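Local coordinates for methyl-accepting chemotaxis protein (Vibrio cholerae, PDB 6CEQ) that senses oxygen through heme held in its PAS domains and probably passes the signal on as a chemoreceptor, at residues 78-91 against 99-111. Residues are numbered along the deposited sequence; the frame is centred on the assembly and turned at random.
Sequences MIKVGSLEFNLTCI and EYIGPALQLVDIT. Unlike the reference sequence in segment 99-111: Leu107 (reference Trp). With HEM (protoporphyrin IX containing Fe), chain D.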
loop_
_atom_site.group_PDB
_atom_site.type_symbol
_atom_site.label_atom_id
_atom_site.label_comp_id
_atom_site.label_asym_id
_atom_site.label_seq_id
_atom_site.Cartn_x
_atom_site.Cartn_y
_atom_site.Cartn_z
ATOM N N MET A 78 -8.495 7.909 -4.166
ATOM C CA MET A 78 -9.029 7.778 -2.821
ATOM C C MET A 78 -9.543 6.355 -2.672
ATOM O O MET A 78 -10.230 5.849 -3.562
ATOM C CB MET A 78 -10.131 8.806 -2.566
ATOM C CG MET A 78 -10.792 8.648 -1.225
ATOM S SD MET A 78 -12.278 7.665 -1.467
ATOM C CE MET A 78 -12.187 6.611 -0.048
ATOM N N ILE A 79 -9.164 5.687 -1.577
ATOM C CA ILE A 79 -9.517 4.285 -1.399
ATOM C C ILE A 79 -10.174 4.078 -0.041
ATOM O O ILE A 79 -9.894 4.789 0.929
ATOM C CB ILE A 79 -8.302 3.346 -1.559
ATOM C CG1 ILE A 79 -7.287 3.549 -0.433
ATOM C CG2 ILE A 79 -7.641 3.557 -2.930
ATOM C CD1 ILE A 79 -6.259 2.437 -0.367
ATOM N N LYS A 80 -11.085 3.109 0.004
ATOM C CA LYS A 80 -11.703 2.639 1.236
ATOM C C LYS A 80 -11.115 1.284 1.579
ATOM O O LYS A 80 -11.117 0.375 0.744
ATOM C CB LYS A 80 -13.223 2.516 1.095
ATOM C CG LYS A 80 -13.930 3.828 0.870
ATOM C CD LYS A 80 -15.441 3.682 0.803
ATOM C CE LYS A 80 -16.097 5.041 0.565
ATOM N NZ LYS A 80 -17.569 4.945 0.377
ATOM N N VAL A 81 -10.582 1.166 2.788
ATOM C CA VAL A 81 -10.003 -0.072 3.289
ATOM C C VAL A 81 -10.824 -0.419 4.522
ATOM O O VAL A 81 -10.571 0.104 5.613
ATOM C CB VAL A 81 -8.512 0.077 3.619
ATOM C CG1 VAL A 81 -7.902 -1.260 3.966
ATOM C CG2 VAL A 81 -7.783 0.705 2.451
ATOM N N GLY A 82 -11.818 -1.286 4.359
ATOM C CA GLY A 82 -12.798 -1.444 5.420
ATOM C C GLY A 82 -13.471 -0.112 5.685
ATOM O O GLY A 82 -13.925 0.570 4.762
ATOM N N SER A 83 -13.520 0.283 6.958
ATOM C CA SER A 83 -14.063 1.580 7.344
ATOM C C SER A 83 -13.016 2.689 7.328
ATOM O O SER A 83 -13.336 3.827 7.688
ATOM C CB SER A 83 -14.706 1.497 8.734
ATOM O OG SER A 83 -13.742 1.196 9.725
ATOM N N LEU A 84 -11.786 2.389 6.928
ATOM C CA LEU A 84 -10.764 3.413 6.803
ATOM C C LEU A 84 -10.841 4.040 5.415
ATOM O O LEU A 84 -11.402 3.466 4.478
ATOM C CB LEU A 84 -9.375 2.822 7.036
ATOM C CG LEU A 84 -9.261 1.909 8.260
ATOM C CD1 LEU A 84 -7.852 1.362 8.389
ATOM C CD2 LEU A 84 -9.688 2.653 9.522
ATOM N N GLU A 85 -10.258 5.229 5.294
ATOM C CA GLU A 85 -10.207 5.950 4.030
ATOM C C GLU A 85 -8.829 6.574 3.888
ATOM O O GLU A 85 -8.304 7.132 4.851
ATOM C CB GLU A 85 -11.265 7.057 3.978
ATOM C CG GLU A 85 -12.539 6.713 3.247
ATOM C CD GLU A 85 -13.417 7.935 3.037
ATOM O OE1 GLU A 85 -14.217 8.259 3.945
ATOM O OE2 GLU A 85 -13.293 8.585 1.977
ATOM N N PHE A 86 -8.254 6.491 2.686
ATOM C CA PHE A 86 -6.922 7.023 2.430
ATOM C C PHE A 86 -6.894 7.757 1.102
ATOM O O PHE A 86 -7.587 7.379 0.155
ATOM C CB PHE A 86 -5.850 5.926 2.374
ATOM C CG PHE A 86 -5.700 5.162 3.643
ATOM C CD1 PHE A 86 -4.872 5.632 4.645
ATOM C CD2 PHE A 86 -6.391 3.979 3.841
ATOM C CE1 PHE A 86 -4.732 4.927 5.832
ATOM C CE2 PHE A 86 -6.251 3.268 5.028
ATOM C CZ PHE A 86 -5.426 3.746 6.020
ATOM N N ASN A 87 -6.056 8.789 1.026
ATOM C CA ASN A 87 -5.638 9.319 -0.262
ATOM C C ASN A 87 -4.361 8.597 -0.665
ATOM O O ASN A 87 -3.356 8.660 0.051
ATOM C CB ASN A 87 -5.423 10.829 -0.221
ATOM C CG ASN A 87 -5.237 11.426 -1.611
ATOM O OD1 ASN A 87 -5.332 10.724 -2.625
ATOM N ND2 ASN A 87 -4.969 12.729 -1.665
ATOM N N LEU A 88 -4.413 7.885 -1.785
ATOM C CA LEU A 88 -3.345 6.991 -2.203
ATOM C C LEU A 88 -2.490 7.623 -3.288
ATOM O O LEU A 88 -3.009 8.219 -4.239
ATOM C CB LEU A 88 -3.927 5.670 -2.723
ATOM C CG LEU A 88 -2.984 4.653 -3.371
ATOM C CD1 LEU A 88 -3.491 3.248 -3.069
ATOM C CD2 LEU A 88 -2.865 4.844 -4.887
ATOM N N THR A 89 -1.176 7.450 -3.165
ATOM C CA THR A 89 -0.242 7.812 -4.223
ATOM C C THR A 89 0.647 6.618 -4.515
ATOM O O THR A 89 1.226 6.043 -3.593
ATOM C CB THR A 89 0.623 9.004 -3.822
ATOM O OG1 THR A 89 -0.227 10.075 -3.406
ATOM C CG2 THR A 89 1.468 9.456 -5.005
ATOM N N CYS A 90 0.754 6.247 -5.792
ATOM C CA CYS A 90 1.612 5.150 -6.225
ATOM C C CYS A 90 2.643 5.696 -7.205
ATOM O O CYS A 90 2.276 6.292 -8.224
ATOM C CB CYS A 90 0.779 4.049 -6.883
ATOM S SG CYS A 90 1.712 2.568 -7.294
ATOM N N ILE A 91 3.923 5.499 -6.899
ATOM C CA ILE A 91 5.014 5.999 -7.728
ATOM C C ILE A 91 5.921 4.833 -8.104
ATOM O O ILE A 91 5.954 3.794 -7.438
ATOM C CB ILE A 91 5.826 7.109 -7.026
ATOM C CG1 ILE A 91 6.453 6.584 -5.734
ATOM C CG2 ILE A 91 4.944 8.306 -6.728
ATOM C CD1 ILE A 91 7.938 6.271 -5.845
ATOM N N GLU A 99 16.120 1.369 -14.041
ATOM C CA GLU A 99 15.149 0.318 -14.315
ATOM C C GLU A 99 14.081 0.263 -13.228
ATOM O O GLU A 99 14.377 0.416 -12.039
ATOM C CB GLU A 99 15.848 -1.037 -14.415
ATOM C CG GLU A 99 16.622 -1.265 -15.713
ATOM C CD GLU A 99 15.718 -1.360 -16.932
ATOM O OE1 GLU A 99 15.558 -0.340 -17.639
ATOM O OE2 GLU A 99 15.169 -2.455 -17.188
ATOM N N TYR A 100 12.835 0.027 -13.649
ATOM C CA TYR A 100 11.701 -0.058 -12.732
ATOM C C TYR A 100 11.825 -1.281 -11.828
ATOM O O TYR A 100 12.018 -2.403 -12.309
ATOM C CB TYR A 100 10.400 -0.117 -13.532
ATOM C CG TYR A 100 9.122 -0.289 -12.732
ATOM C CD1 TYR A 100 8.246 -1.328 -13.012
ATOM C CD2 TYR A 100 8.778 0.604 -11.720
ATOM C CE1 TYR A 100 7.061 -1.488 -12.304
ATOM C CE2 TYR A 100 7.595 0.454 -11.005
ATOM C CZ TYR A 100 6.741 -0.590 -11.301
ATOM O OH TYR A 100 5.569 -0.743 -10.593
ATOM N N ILE A 101 11.669 -1.062 -10.517
ATOM C CA ILE A 101 11.828 -2.083 -9.480
ATOM C C ILE A 101 10.468 -2.552 -8.985
ATOM O O ILE A 101 10.299 -3.709 -8.582
ATOM C CB ILE A 101 12.645 -1.537 -8.290
ATOM C CG1 ILE A 101 14.099 -1.293 -8.665
ATOM C CG2 ILE A 101 12.581 -2.477 -7.091
ATOM C CD1 ILE A 101 14.887 -0.717 -7.502
ATOM N N GLY A 102 9.499 -1.650 -8.972
ATOM C CA GLY A 102 8.230 -1.932 -8.357
ATOM C C GLY A 102 7.610 -0.676 -7.793
ATOM O O GLY A 102 8.229 0.387 -7.770
ATOM N N PRO A 103 6.368 -0.774 -7.332
ATOM C CA PRO A 103 5.651 0.415 -6.868
ATOM C C PRO A 103 5.971 0.757 -5.420
ATOM O O PRO A 103 6.223 -0.116 -4.586
ATOM C CB PRO A 103 4.182 0.001 -7.003
ATOM C CG PRO A 103 4.219 -1.485 -6.728
ATOM C CD PRO A 103 5.523 -1.982 -7.302
ATOM N N ALA A 104 5.961 2.055 -5.138
ATOM C CA ALA A 104 5.945 2.577 -3.777
ATOM C C ALA A 104 4.624 3.300 -3.559
ATOM O O ALA A 104 4.189 4.075 -4.415
ATOM C CB ALA A 104 7.121 3.520 -3.523
ATOM N N LEU A 105 3.988 3.033 -2.427
ATOM C CA LEU A 105 2.687 3.581 -2.087
ATOM C C LEU A 105 2.833 4.516 -0.901
ATOM O O LEU A 105 3.453 4.149 0.105
ATOM C CB LEU A 105 1.706 2.483 -1.689
ATOM C CG LEU A 105 0.764 1.691 -2.578
ATOM C CD1 LEU A 105 -0.346 1.210 -1.681
ATOM C CD2 LEU A 105 0.202 2.498 -3.740
ATOM N N GLN A 106 2.259 5.704 -1.005
ATOM C CA GLN A 106 2.079 6.581 0.150
ATOM C C GLN A 106 0.587 6.716 0.422
ATOM O O GLN A 106 -0.191 6.980 -0.499
ATOM C CB GLN A 106 2.700 7.959 -0.073
ATOM C CG GLN A 106 2.575 8.860 1.148
ATOM C CD GLN A 106 3.555 10.016 1.142
ATOM O OE1 GLN A 106 4.405 10.123 0.261
ATOM N NE2 GLN A 106 3.437 10.894 2.138
ATOM N N LEU A 107 0.189 6.544 1.679
ATOM C CA LEU A 107 -1.209 6.637 2.075
ATOM C C LEU A 107 -1.374 7.800 3.037
ATOM O O LEU A 107 -0.660 7.877 4.046
ATOM C CB LEU A 107 -1.687 5.344 2.741
ATOM C CG LEU A 107 -1.679 4.057 1.911
ATOM C CD1 LEU A 107 -2.142 2.900 2.762
ATOM C CD2 LEU A 107 -2.562 4.168 0.670
ATOM N N VAL A 108 -2.314 8.693 2.735
ATOM C CA VAL A 108 -2.665 9.792 3.628
ATOM C C VAL A 108 -4.010 9.463 4.259
ATOM O O VAL A 108 -5.021 9.331 3.558
ATOM C CB VAL A 108 -2.711 11.141 2.892
ATOM C CG1 VAL A 108 -3.213 12.242 3.832
ATOM C CG2 VAL A 108 -1.335 11.487 2.329
ATOM N N ASP A 109 -4.024 9.338 5.583
ATOM C CA ASP A 109 -5.206 8.882 6.303
ATOM C C ASP A 109 -6.261 9.978 6.320
ATOM O O ASP A 109 -6.007 11.076 6.817
ATOM C CB ASP A 109 -4.812 8.497 7.730
ATOM C CG ASP A 109 -5.915 7.776 8.481
ATOM O OD1 ASP A 109 -5.668 7.371 9.636
ATOM O OD2 ASP A 109 -7.025 7.619 7.941
ATOM N N ILE A 110 -7.447 9.683 5.779
ATOM C CA ILE A 110 -8.553 10.634 5.837
ATOM C C ILE A 110 -9.773 9.964 6.462
ATOM O O ILE A 110 -10.918 10.349 6.191
ATOM C CB ILE A 110 -8.877 11.203 4.447
ATOM C CG1 ILE A 110 -9.130 10.074 3.437
ATOM C CG2 ILE A 110 -7.754 12.093 3.971
ATOM C CD1 ILE A 110 -9.438 10.577 2.029
ATOM N N THR A 111 -9.532 8.974 7.312
ATOM C CA THR A 111 -10.609 8.291 8.016
ATOM C C THR A 111 -11.330 9.260 8.958
ATOM O O THR A 111 -12.561 9.284 9.010
ATOM C CB THR A 111 -10.092 7.099 8.830
ATOM O OG1 THR A 111 -9.270 6.263 8.004
ATOM C CG2 THR A 111 -11.259 6.285 9.365
HETATM C CHA HEM D . -6.280 0.136 -3.539
HETATM C CHB HEM D . -1.770 -0.989 -4.901
HETATM C CHC HEM D . -1.075 -2.792 -0.413
HETATM C CHD HEM D . -5.888 -3.258 -0.086
HETATM C C1A HEM D . -5.080 0.109 -4.214
HETATM C C2A HEM D . -4.764 0.910 -5.329
HETATM C C3A HEM D . -3.498 0.601 -5.720
HETATM C C4A HEM D . -3.019 -0.400 -4.853
HETATM C CMA HEM D . -2.749 1.216 -6.874
HETATM C CAA HEM D . -5.667 1.930 -5.974
HETATM C CBA HEM D . -6.714 1.214 -6.829
HETATM C CGA HEM D . -7.716 2.218 -7.340
HETATM O O1A HEM D . -7.982 3.235 -6.662
HETATM O O2A HEM D . -8.280 2.033 -8.440
HETATM C C1B HEM D . -1.183 -1.512 -3.740
HETATM C C2B HEM D . 0.214 -1.740 -3.622
HETATM C C3B HEM D . 0.438 -2.245 -2.375
HETATM C C4B HEM D . -0.888 -2.320 -1.717
HETATM C CMB HEM D . 1.255 -1.475 -4.679
HETATM C CAB HEM D . 1.735 -2.637 -1.797
HETATM C CBB HEM D . 2.800 -1.858 -1.964
HETATM C C1C HEM D . -2.334 -3.111 0.085
HETATM C C2C HEM D . -2.611 -3.723 1.318
HETATM C C3C HEM D . -3.990 -3.856 1.412
HETATM C C4C HEM D . -4.549 -3.317 0.220
HETATM C CMC HEM D . -1.600 -4.154 2.348
HETATM C CAC HEM D . -4.734 -4.445 2.539
HETATM C CBC HEM D . -4.359 -4.196 3.789
HETATM C C1D HEM D . -6.371 -2.292 -0.972
HETATM C C2D HEM D . -7.782 -1.891 -1.001
HETATM C C3D HEM D . -7.889 -0.950 -1.958
HETATM C C4D HEM D . -6.544 -0.770 -2.516
HETATM C CMD HEM D . -8.891 -2.428 -0.133
HETATM C CAD HEM D . -9.142 -0.226 -2.373
HETATM C CBD HEM D . -10.176 -1.236 -2.871
HETATM C CGD HEM D . -9.595 -2.033 -4.011
HETATM O O1D HEM D . -9.396 -3.260 -3.878
HETATM O O2D HEM D . -9.312 -1.466 -5.090
HETATM N NA HEM D . -3.997 -0.687 -3.939
HETATM N NB HEM D . -1.794 -1.864 -2.599
HETATM N NC HEM D . -3.514 -2.876 -0.560
HETATM N ND HEM D . -5.687 -1.595 -1.892
HETATM FE FE HEM D . -3.863 -1.720 -2.257
HETATM O O HOH W 1 -13.272 10.488 4.697
HETATM O O HOH W 2 -0.875 9.707 -0.717
HETATM O O HOH W 3 -3.276 0.294 -0.803
#
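In the antiparallel beta hairpin of the heme-binding PAS domain, Asn87, Thr89 and Ile91 pair with Val108, Gln106 and Ala104, two backbone bonds to each hydrogen-bonded pair. Asn87 N lies 2.8 Å from Val108 O. Farther along, Ala104 N lies 2.9 Å from Ile91 O; the 140° between the strand directions records the twist. Alternating side chains separate the two faces. Phe86, Leu88 and Cys90 lie on one, with Leu105 and Leu107. Leu107, which differs from the reference sequence, sets CD1 over the Phe86 ring, 4.3 Å from the centroid and 10° off the normal, a CH-pi contact, while its CD2 packs against Leu88 CB.

This face of the PAS sheet, whose central strand is 100-109, forms a wall of the heme pocket. Leu88, with CG anti to the backbone N (chi1 173°), brings CD1 within 3.5 Å of heme C2A, and Leu105 CD1 comes equally near C1B. Leu105 divides its branches, since CD2 packs on Cys90 CB at 3.6 Å. Water 3 binds the iron, and His62 and Ser77 are also hydrogen-bonded to the heme.

On the other face, water 2 joins Asn87 O, Gln106 O and Thr89 OG1. Where strand 100-109 ends, Asp109 OD2 accepts from Thr111 N, an Asx turn, and from Thr111 OG1 through its syn lone pair; OG1 in turn receives Glu85 N at 3.1 Å.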